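Local structure of Polyphosphate:AMP phosphotransferase (Pseudomonas aeruginosa PAO1, 3CZP) at residues A[21-33]-A[63-75]. The protein transfers a phosphate from inorganic polyphosphate to AMP to make ADP, and to GMP less efficiently, with magnesium as cofactor. Sequence-based numbering, arbitrary orientation.
Sequences AVIELREALLEAQ and LNEWMDPRLIEVQ
The backbone carbonyl oxygen of Asp68 is held by two donors: Gln33 NE2 at 3.0 Å and Leu71 N, which arrive from opposite faces of the carbonyl plane. The Gln33 amide uses its oxygen as well: OE1 accepts from Asp68 N at 2.9 Å, almost straight, in the plane of the Gln33 amide carbonyl and on a lone pair of OE1, so both backbone polar atoms of Asp68 are met by one side chain. Gln33 gets there fully stretched, with CG anti to its backbone N (chi1 -171°); its NE2 also lies against Ile72 CG1 and donates to a water that bridges to Leu71 O. Asp68 turns its carboxylate the other way, closing an Asx turn onto Arg70 N and gripping the Arg70 guanidinium side-on; Arg70 in turn reaches Asp364 of the second subunit. The loop fixed in this way links helix 56-66 to edge strand 72-76 of the parallel five-stranded sheet of the N-terminal, P-loop-type PPK2 domain, and helix 15-39 packs against this loop. Further back along helix 15-39, Val22, Leu25, Arg26 and Leu29 form the hole that takes Trp66, from the end of helix 56-66, as a knob. Val22 CG1 touches Trp66 NE1 at 3.6 Å, while Leu25 CD2 meets Trp66 CZ3 on the benzene side. Arg26 bends at chi3 (-68°), which brings one guanidinium face over Trp66 CD1, 3.7 Å from Arg26 CZ, with the two planes 56° apart. From there Arg26 NH1 donates to Glu65 O at 3.3 Å from above the carbonyl plane, and Arg26 NE reaches Trp66 O through a water. Between these two clusters, Leu29 CB packs on CG of selenomethionine Met67, and Leu30 CG rests against Trp66 O.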
ATOM      1  N   ALA A  21      22.549 -30.064 -16.961  1.00 28.33           N
ATOM      2  CA  ALA A  21      21.520 -29.143 -17.454  1.00 28.11           C
ATOM      3  C   ALA A  21      21.296 -27.945 -16.488  1.00 26.92           C
ATOM      4  O   ALA A  21      21.162 -26.775 -16.912  1.00 26.07           O
ATOM      5  CB  ALA A  21      20.249 -29.910 -17.713  1.00 27.29           C
ATOM      6  N   VAL A  22      21.261 -28.246 -15.198  1.00 26.12           N
ATOM      7  CA  VAL A  22      21.067 -27.216 -14.191  1.00 26.46           C
ATOM      8  C   VAL A  22      22.129 -26.120 -14.199  1.00 26.70           C
ATOM      9  O   VAL A  22      21.800 -24.998 -13.921  1.00 26.55           O
ATOM     10  CB  VAL A  22      20.965 -27.823 -12.765  1.00 26.42           C
ATOM     11  CG1 VAL A  22      21.032 -26.755 -11.694  1.00 25.19           C
ATOM     12  CG2 VAL A  22      19.724 -28.580 -12.677  1.00 26.17           C
ATOM     13  N   ILE A  23      23.380 -26.443 -14.498  1.00 26.82           N
ATOM     14  CA  ILE A  23      24.443 -25.455 -14.485  1.00 26.84           C
ATOM     15  C   ILE A  23      24.127 -24.391 -15.500  1.00 27.71           C
ATOM     16  O   ILE A  23      24.208 -23.211 -15.205  1.00 26.96           O
ATOM     17  CB  ILE A  23      25.868 -26.073 -14.814  1.00 26.32           C
ATOM     18  CG1 ILE A  23      26.314 -27.058 -13.734  1.00 25.19           C
ATOM     19  CG2 ILE A  23      26.943 -24.969 -14.977  1.00 26.50           C
ATOM     20  CD1 ILE A  23      27.577 -27.842 -14.130  1.00 26.12           C
ATOM     21  N   GLU A  24      23.714 -24.835 -16.685  1.00 29.04           N
ATOM     22  CA  GLU A  24      23.370 -23.944 -17.786  1.00 30.23           C
ATOM     23  C   GLU A  24      22.061 -23.203 -17.488  1.00 29.50           C
ATOM     24  O   GLU A  24      21.996 -22.012 -17.712  1.00 29.85           O
ATOM     25  CB  GLU A  24      23.237 -24.784 -19.050  1.00 30.56           C
ATOM     26  CG  GLU A  24      23.069 -24.094 -20.392  1.00 32.36           C
ATOM     27  CD  GLU A  24      23.179 -25.159 -21.540  1.00 34.73           C
ATOM     28  OE1 GLU A  24      22.273 -26.023 -21.637  1.00 42.34           O
ATOM     29  OE2 GLU A  24      24.196 -25.170 -22.294  1.00 41.74           O
ATOM     30  N   LEU A  25      21.068 -23.930 -16.982  1.00 29.20           N
ATOM     31  CA  LEU A  25      19.719 -23.457 -16.790  1.00 28.96           C
ATOM     32  C   LEU A  25      19.734 -22.344 -15.787  1.00 27.53           C
ATOM     33  O   LEU A  25      19.089 -21.352 -15.994  1.00 27.15           O
ATOM     34  CB  LEU A  25      18.770 -24.570 -16.292  1.00 28.74           C
ATOM     35  CG  LEU A  25      17.295 -24.168 -15.971  1.00 29.56           C
ATOM     36  CD1 LEU A  25      16.621 -23.530 -17.157  1.00 27.93           C
ATOM     37  CD2 LEU A  25      16.505 -25.370 -15.534  1.00 29.19           C
ATOM     38  N   ARG A  26      20.448 -22.520 -14.681  1.00 27.81           N
ATOM     39  CA  ARG A  26      20.449 -21.504 -13.645  1.00 27.73           C
ATOM     40  C   ARG A  26      21.148 -20.219 -14.117  1.00 26.28           C
ATOM     41  O   ARG A  26      20.659 -19.092 -13.885  1.00 22.96           O
ATOM     42  CB  ARG A  26      20.938 -22.066 -12.298  1.00 28.33           C
ATOM     43  CG  ARG A  26      22.341 -22.332 -12.148  1.00 30.12           C
ATOM     44  CD  ARG A  26      22.588 -23.196 -10.864  1.00 31.99           C
ATOM     45  NE  ARG A  26      22.323 -22.533  -9.600  1.00 30.81           N
ATOM     46  CZ  ARG A  26      22.458 -23.120  -8.422  1.00 29.56           C
ATOM     47  NH1 ARG A  26      22.204 -22.439  -7.342  1.00 32.97           N
ATOM     48  NH2 ARG A  26      22.899 -24.369  -8.309  1.00 29.89           N
ATOM     49  N   GLU A  27      22.213 -20.353 -14.886  1.00 24.45           N
ATOM     50  CA  GLU A  27      22.832 -19.162 -15.437  1.00 25.58           C
ATOM     51  C   GLU A  27      21.867 -18.422 -16.426  1.00 24.95           C
ATOM     52  O   GLU A  27      21.716 -17.212 -16.339  1.00 26.55           O
ATOM     53  CB  GLU A  27      24.178 -19.485 -16.069  1.00 25.87           C
ATOM     54  CG  GLU A  27      25.219 -18.493 -15.695  1.00 33.50           C
ATOM     55  CD  GLU A  27      25.624 -18.483 -14.167  1.00 40.57           C
ATOM     56  OE1 GLU A  27      26.054 -17.398 -13.745  1.00 45.89           O
ATOM     57  OE2 GLU A  27      25.555 -19.512 -13.406  1.00 41.27           O
ATOM     58  N   ALA A  28      21.222 -19.162 -17.334  1.00 24.65           N
ATOM     59  CA  ALA A  28      20.251 -18.618 -18.270  1.00 24.43           C
ATOM     60  C   ALA A  28      19.040 -18.016 -17.529  1.00 24.45           C
ATOM     61  O   ALA A  28      18.572 -16.958 -17.918  1.00 22.64           O
ATOM     62  CB  ALA A  28      19.764 -19.679 -19.291  1.00 25.42           C
ATOM     63  N   LEU A  29      18.578 -18.650 -16.439  1.00 23.40           N
ATOM     64  CA  LEU A  29      17.497 -18.047 -15.643  1.00 23.47           C
ATOM     65  C   LEU A  29      17.888 -16.704 -15.022  1.00 23.92           C
ATOM     66  O   LEU A  29      17.190 -15.674 -15.181  1.00 25.07           O
ATOM     67  CB  LEU A  29      16.937 -19.017 -14.576  1.00 23.40           C
ATOM     68  CG  LEU A  29      16.032 -20.135 -15.111  1.00 22.25           C
ATOM     69  CD1 LEU A  29      15.837 -21.334 -14.040  1.00 22.27           C
ATOM     70  CD2 LEU A  29      14.685 -19.610 -15.549  1.00 22.43           C
ATOM     71  N   LEU A  30      19.036 -16.698 -14.374  1.00 23.87           N
ATOM     72  CA  LEU A  30      19.550 -15.517 -13.769  1.00 22.68           C
ATOM     73  C   LEU A  30      19.680 -14.375 -14.769  1.00 22.46           C
ATOM     74  O   LEU A  30      19.307 -13.222 -14.468  1.00 23.46           O
ATOM     75  CB  LEU A  30      20.874 -15.803 -13.082  1.00 22.18           C
ATOM     76  CG  LEU A  30      20.952 -16.443 -11.714  1.00 22.21           C
ATOM     77  CD1 LEU A  30      22.472 -16.645 -11.392  1.00 23.29           C
ATOM     78  CD2 LEU A  30      20.215 -15.627 -10.675  1.00 17.28           C
ATOM     79  N   GLU A  31      20.165 -14.678 -15.971  1.00 23.17           N
ATOM     80  CA  GLU A  31      20.237 -13.675 -17.037  1.00 22.74           C
ATOM     81  C   GLU A  31      18.890 -13.150 -17.548  1.00 22.64           C
ATOM     82  O   GLU A  31      18.782 -11.960 -17.944  1.00 22.54           O
ATOM     83  CB  GLU A  31      21.075 -14.225 -18.218  1.00 23.65           C
ATOM     84  CG  GLU A  31      22.566 -14.312 -17.883  1.00 26.50           C
ATOM     85  CD  GLU A  31      23.224 -12.913 -17.759  1.00 30.72           C
ATOM     86  OE1 GLU A  31      23.347 -12.240 -18.808  1.00 31.88           O
ATOM     87  OE2 GLU A  31      23.602 -12.481 -16.632  1.00 29.39           O
ATOM     88  N   ALA A  32      17.900 -14.052 -17.658  1.00 21.41           N
ATOM     89  CA  ALA A  32      16.560 -13.726 -18.084  1.00 21.94           C
ATOM     90  C   ALA A  32      15.928 -12.859 -16.988  1.00 21.98           C
ATOM     91  O   ALA A  32      15.306 -11.882 -17.263  1.00 22.35           O
ATOM     92  CB  ALA A  32      15.717 -15.023 -18.312  1.00 21.32           C
ATOM     93  N   GLN A  33      16.111 -13.239 -15.736  1.00 23.32           N
ATOM     94  CA  GLN A  33      15.571 -12.460 -14.621  1.00 23.22           C
ATOM     95  C   GLN A  33      16.134 -11.028 -14.581  1.00 22.26           C
ATOM     96  O   GLN A  33      15.419 -10.086 -14.305  1.00 22.35           O
ATOM     97  CB  GLN A  33      15.834 -13.248 -13.340  1.00 23.11           C
ATOM     98  CG  GLN A  33      15.147 -12.693 -12.111  1.00 24.70           C
ATOM     99  CD  GLN A  33      15.468 -13.466 -10.937  1.00 24.82           C
ATOM    100  OE1 GLN A  33      16.580 -14.008 -10.866  1.00 22.43           O
ATOM    101  NE2 GLN A  33      14.545 -13.515  -9.951  1.00 19.40           N
ATOM    102  N   LEU A  63      13.800 -23.037  -7.141  1.00 24.12           N
ATOM    103  CA  LEU A  63      13.794 -21.856  -8.031  1.00 25.20           C
ATOM    104  C   LEU A  63      14.418 -20.610  -7.410  1.00 25.15           C
ATOM    105  O   LEU A  63      15.008 -19.817  -8.116  1.00 26.70           O
ATOM    106  CB  LEU A  63      12.360 -21.494  -8.470  1.00 25.87           C
ATOM    107  CG  LEU A  63      11.633 -22.488  -9.397  1.00 25.37           C
ATOM    108  CD1 LEU A  63      10.228 -21.970  -9.644  1.00 22.66           C
ATOM    109  CD2 LEU A  63      12.402 -22.882 -10.696  1.00 25.11           C
ATOM    110  N   ASN A  64      14.269 -20.470  -6.100  1.00 23.90           N
ATOM    111  CA  ASN A  64      14.845 -19.353  -5.322  1.00 25.23           C
ATOM    112  C   ASN A  64      16.279 -19.558  -4.935  1.00 24.45           C
ATOM    113  O   ASN A  64      16.887 -18.682  -4.318  1.00 25.51           O
ATOM    114  CB  ASN A  64      13.973 -19.121  -4.111  1.00 24.14           C
ATOM    115  CG  ASN A  64      12.729 -18.314  -4.445  1.00 26.71           C
ATOM    116  OD1 ASN A  64      12.802 -17.086  -4.436  1.00 28.01           O
ATOM    117  ND2 ASN A  64      11.570 -19.001  -4.769  1.00 23.44           N
ATOM    118  N   GLU A  65      16.826 -20.721  -5.302  1.00 24.55           N
ATOM    119  CA  GLU A  65      18.259 -20.990  -5.216  1.00 25.41           C
ATOM    120  C   GLU A  65      18.885 -20.806  -6.560  1.00 24.64           C
ATOM    121  O   GLU A  65      19.923 -20.196  -6.673  1.00 25.26           O
ATOM    122  CB  GLU A  65      18.525 -22.406  -4.714  1.00 25.26           C
ATOM    123  CG  GLU A  65      20.026 -22.650  -4.535  1.00 27.99           C
ATOM    124  CD  GLU A  65      20.305 -24.012  -3.914  1.00 29.68           C
ATOM    125  OE1 GLU A  65      19.341 -24.554  -3.335  1.00 32.02           O
ATOM    126  OE2 GLU A  65      21.484 -24.479  -4.027  1.00 35.35           O
ATOM    127  N   TRP A  66      18.187 -21.250  -7.593  1.00 24.14           N
ATOM    128  CA  TRP A  66      18.622 -21.074  -8.978  1.00 23.68           C
ATOM    129  C   TRP A  66      18.579 -19.633  -9.418  1.00 24.06           C
ATOM    130  O   TRP A  66      19.490 -19.167 -10.105  1.00 22.80           O
ATOM    131  CB  TRP A  66      17.732 -21.891  -9.918  1.00 23.50           C
ATOM    132  CG  TRP A  66      17.947 -23.401  -9.788  1.00 21.52           C
ATOM    133  CD1 TRP A  66      18.883 -24.027  -9.053  1.00 22.49           C
ATOM    134  CD2 TRP A  66      17.173 -24.423 -10.417  1.00 23.30           C
ATOM    135  NE1 TRP A  66      18.778 -25.388  -9.192  1.00 22.13           N
ATOM    136  CE2 TRP A  66      17.717 -25.667 -10.014  1.00 24.88           C
ATOM    137  CE3 TRP A  66      16.071 -24.416 -11.280  1.00 24.64           C
ATOM    138  CZ2 TRP A  66      17.211 -26.897 -10.470  1.00 23.54           C
ATOM    139  CZ3 TRP A  66      15.565 -25.635 -11.725  1.00 24.44           C
ATOM    140  CH2 TRP A  66      16.130 -26.866 -11.309  1.00 22.62           C
HETATM  141  N   MSE A  67      17.480 -18.957  -9.059  1.00 23.93           N
HETATM  142  CA  MSE A  67      17.240 -17.591  -9.445  1.00 24.23           C
HETATM  143  C   MSE A  67      17.589 -16.690  -8.294  1.00 23.94           C
HETATM  144  O   MSE A  67      18.053 -17.136  -7.242  1.00 25.80           O
HETATM  145  CB  MSE A  67      15.786 -17.404  -9.929  1.00 24.79           C
HETATM  146  CG  MSE A  67      15.445 -18.376 -11.045  1.00 26.03           C
HETATM  147 SE   MSE A  67      13.589 -18.186 -11.564  0.65 30.84          SE
HETATM  148  CE  MSE A  67      13.873 -16.708 -12.675  1.00 15.59           C
ATOM    149  N   ASP A  68      17.450 -15.390  -8.492  1.00 22.88           N
ATOM    150  CA  ASP A  68      17.775 -14.419  -7.446  1.00 21.19           C
ATOM    151  C   ASP A  68      16.490 -14.151  -6.639  1.00 20.29           C
ATOM    152  O   ASP A  68      15.554 -13.539  -7.118  1.00 20.57           O
ATOM    153  CB  ASP A  68      18.311 -13.120  -8.104  1.00 19.93           C
ATOM    154  CG  ASP A  68      18.989 -12.160  -7.126  1.00 22.07           C
ATOM    155  OD1 ASP A  68      18.682 -12.142  -5.933  1.00 21.49           O
ATOM    156  OD2 ASP A  68      19.777 -11.290  -7.568  1.00 25.65           O
ATOM    157  N   PRO A  69      16.451 -14.585  -5.379  1.00 20.71           N
ATOM    158  CA  PRO A  69      15.262 -14.339  -4.602  1.00 20.04           C
ATOM    159  C   PRO A  69      14.994 -12.856  -4.303  1.00 20.73           C
ATOM    160  O   PRO A  69      13.884 -12.513  -3.898  1.00 22.26           O
ATOM    161  CB  PRO A  69      15.556 -15.077  -3.299  1.00 19.49           C
ATOM    162  CG  PRO A  69      17.061 -15.082  -3.175  1.00 18.98           C
ATOM    163  CD  PRO A  69      17.529 -15.216  -4.584  1.00 20.73           C
ATOM    164  N   ARG A  70      16.005 -11.991  -4.367  1.00 20.24           N
ATOM    165  CA  ARG A  70      15.760 -10.570  -4.177  1.00 20.33           C
ATOM    166  C   ARG A  70      14.725  -9.987  -5.138  1.00 21.68           C
ATOM    167  O   ARG A  70      14.189  -8.918  -4.870  1.00 20.88           O
ATOM    168  CB  ARG A  70      17.049  -9.742  -4.293  1.00 21.31           C
ATOM    169  CG  ARG A  70      18.082 -10.147  -3.275  1.00 19.77           C
ATOM    170  CD  ARG A  70      19.398  -9.453  -3.457  1.00 21.52           C
ATOM    171  NE  ARG A  70      20.103  -9.889  -4.634  1.00 22.33           N
ATOM    172  CZ  ARG A  70      21.258  -9.359  -5.053  1.00 21.08           C
ATOM    173  NH1 ARG A  70      21.831  -8.427  -4.345  1.00 18.78           N
ATOM    174  NH2 ARG A  70      21.859  -9.812  -6.173  1.00 17.64           N
ATOM    175  N   LEU A  71      14.507 -10.666  -6.268  1.00 21.12           N
ATOM    176  CA  LEU A  71      13.621 -10.191  -7.370  1.00 19.98           C
ATOM    177  C   LEU A  71      12.288 -10.998  -7.504  1.00 18.81           C
ATOM    178  O   LEU A  71      11.555 -10.883  -8.495  1.00 17.90           O
ATOM    179  CB  LEU A  71      14.431 -10.226  -8.656  1.00 19.35           C
ATOM    180  CG  LEU A  71      15.611  -9.220  -8.799  1.00 22.22           C
ATOM    181  CD1 LEU A  71      16.303  -9.352 -10.208  1.00 22.16           C
ATOM    182  CD2 LEU A  71      15.074  -7.779  -8.583  1.00 24.02           C
ATOM    183  N   ILE A  72      11.998 -11.833  -6.492  1.00 19.90           N
ATOM    184  CA  ILE A  72      10.889 -12.802  -6.481  1.00 20.29           C
ATOM    185  C   ILE A  72      10.149 -12.623  -5.126  1.00 21.16           C
ATOM    186  O   ILE A  72      10.784 -12.555  -4.107  1.00 19.06           O
ATOM    187  CB  ILE A  72      11.347 -14.297  -6.607  1.00 19.06           C
ATOM    188  CG1 ILE A  72      12.302 -14.518  -7.758  1.00 21.10           C
ATOM    189  CG2 ILE A  72      10.162 -15.202  -6.759  1.00 20.52           C
ATOM    190  CD1 ILE A  72      12.888 -15.956  -7.987  1.00 20.30           C
ATOM    191  N   GLU A  73       8.828 -12.442  -5.157  0.50 21.14           N
ATOM    192  CA  GLU A  73       7.998 -12.480  -3.953  0.50 22.49           C
ATOM    193  C   GLU A  73       7.219 -13.768  -4.029  0.50 22.78           C
ATOM    194  O   GLU A  73       6.712 -14.098  -5.080  0.50 22.48           O
ATOM    195  CB  GLU A  73       7.003 -11.322  -3.899  0.50 22.83           C
ATOM    196  CG  GLU A  73       7.595  -9.921  -4.130  0.50 24.73           C
ATOM    197  CD  GLU A  73       7.237  -9.367  -5.523  0.50 26.56           C
ATOM    198  OE1 GLU A  73       6.171  -8.667  -5.598  0.50 24.18           O
ATOM    199  OE2 GLU A  73       8.004  -9.667  -6.511  0.50 23.47           O
ATOM    200  N   VAL A  74       7.177 -14.499  -2.917  1.00 23.91           N
ATOM    201  CA  VAL A  74       6.429 -15.750  -2.781  1.00 24.42           C
ATOM    202  C   VAL A  74       5.324 -15.541  -1.751  1.00 26.06           C
ATOM    203  O   VAL A  74       5.589 -15.198  -0.572  1.00 27.42           O
ATOM    204  CB  VAL A  74       7.329 -16.923  -2.401  1.00 24.72           C
ATOM    205  CG1 VAL A  74       6.572 -18.189  -2.407  1.00 22.53           C
ATOM    206  CG2 VAL A  74       8.442 -17.022  -3.407  1.00 23.88           C
ATOM    207  N   GLN A  75       4.082 -15.654  -2.213  1.00 24.69           N
ATOM    208  CA  GLN A  75       2.896 -15.429  -1.380  1.00 26.28           C
ATOM    209  C   GLN A  75       2.096 -16.709  -1.175  1.00 27.30           C
ATOM    210  O   GLN A  75       2.116 -17.583  -2.017  1.00 24.50           O
ATOM    211  CB  GLN A  75       1.927 -14.481  -2.080  1.00 26.29           C
ATOM    212  CG  GLN A  75       2.499 -13.222  -2.688  1.00 26.85           C
ATOM    213  CD  GLN A  75       2.791 -12.173  -1.689  1.00 26.69           C
ATOM    214  OE1 GLN A  75       2.391 -12.273  -0.529  1.00 29.58           O
ATOM    215  NE2 GLN A  75       3.474 -11.123  -2.129  1.00 28.05           N
TER
HETATM  216  O   HOH W   1      22.085 -19.879  -9.484  1.00 29.05           O
HETATM  217  O   HOH W   2      12.238 -11.655 -10.959  1.00 25.45           O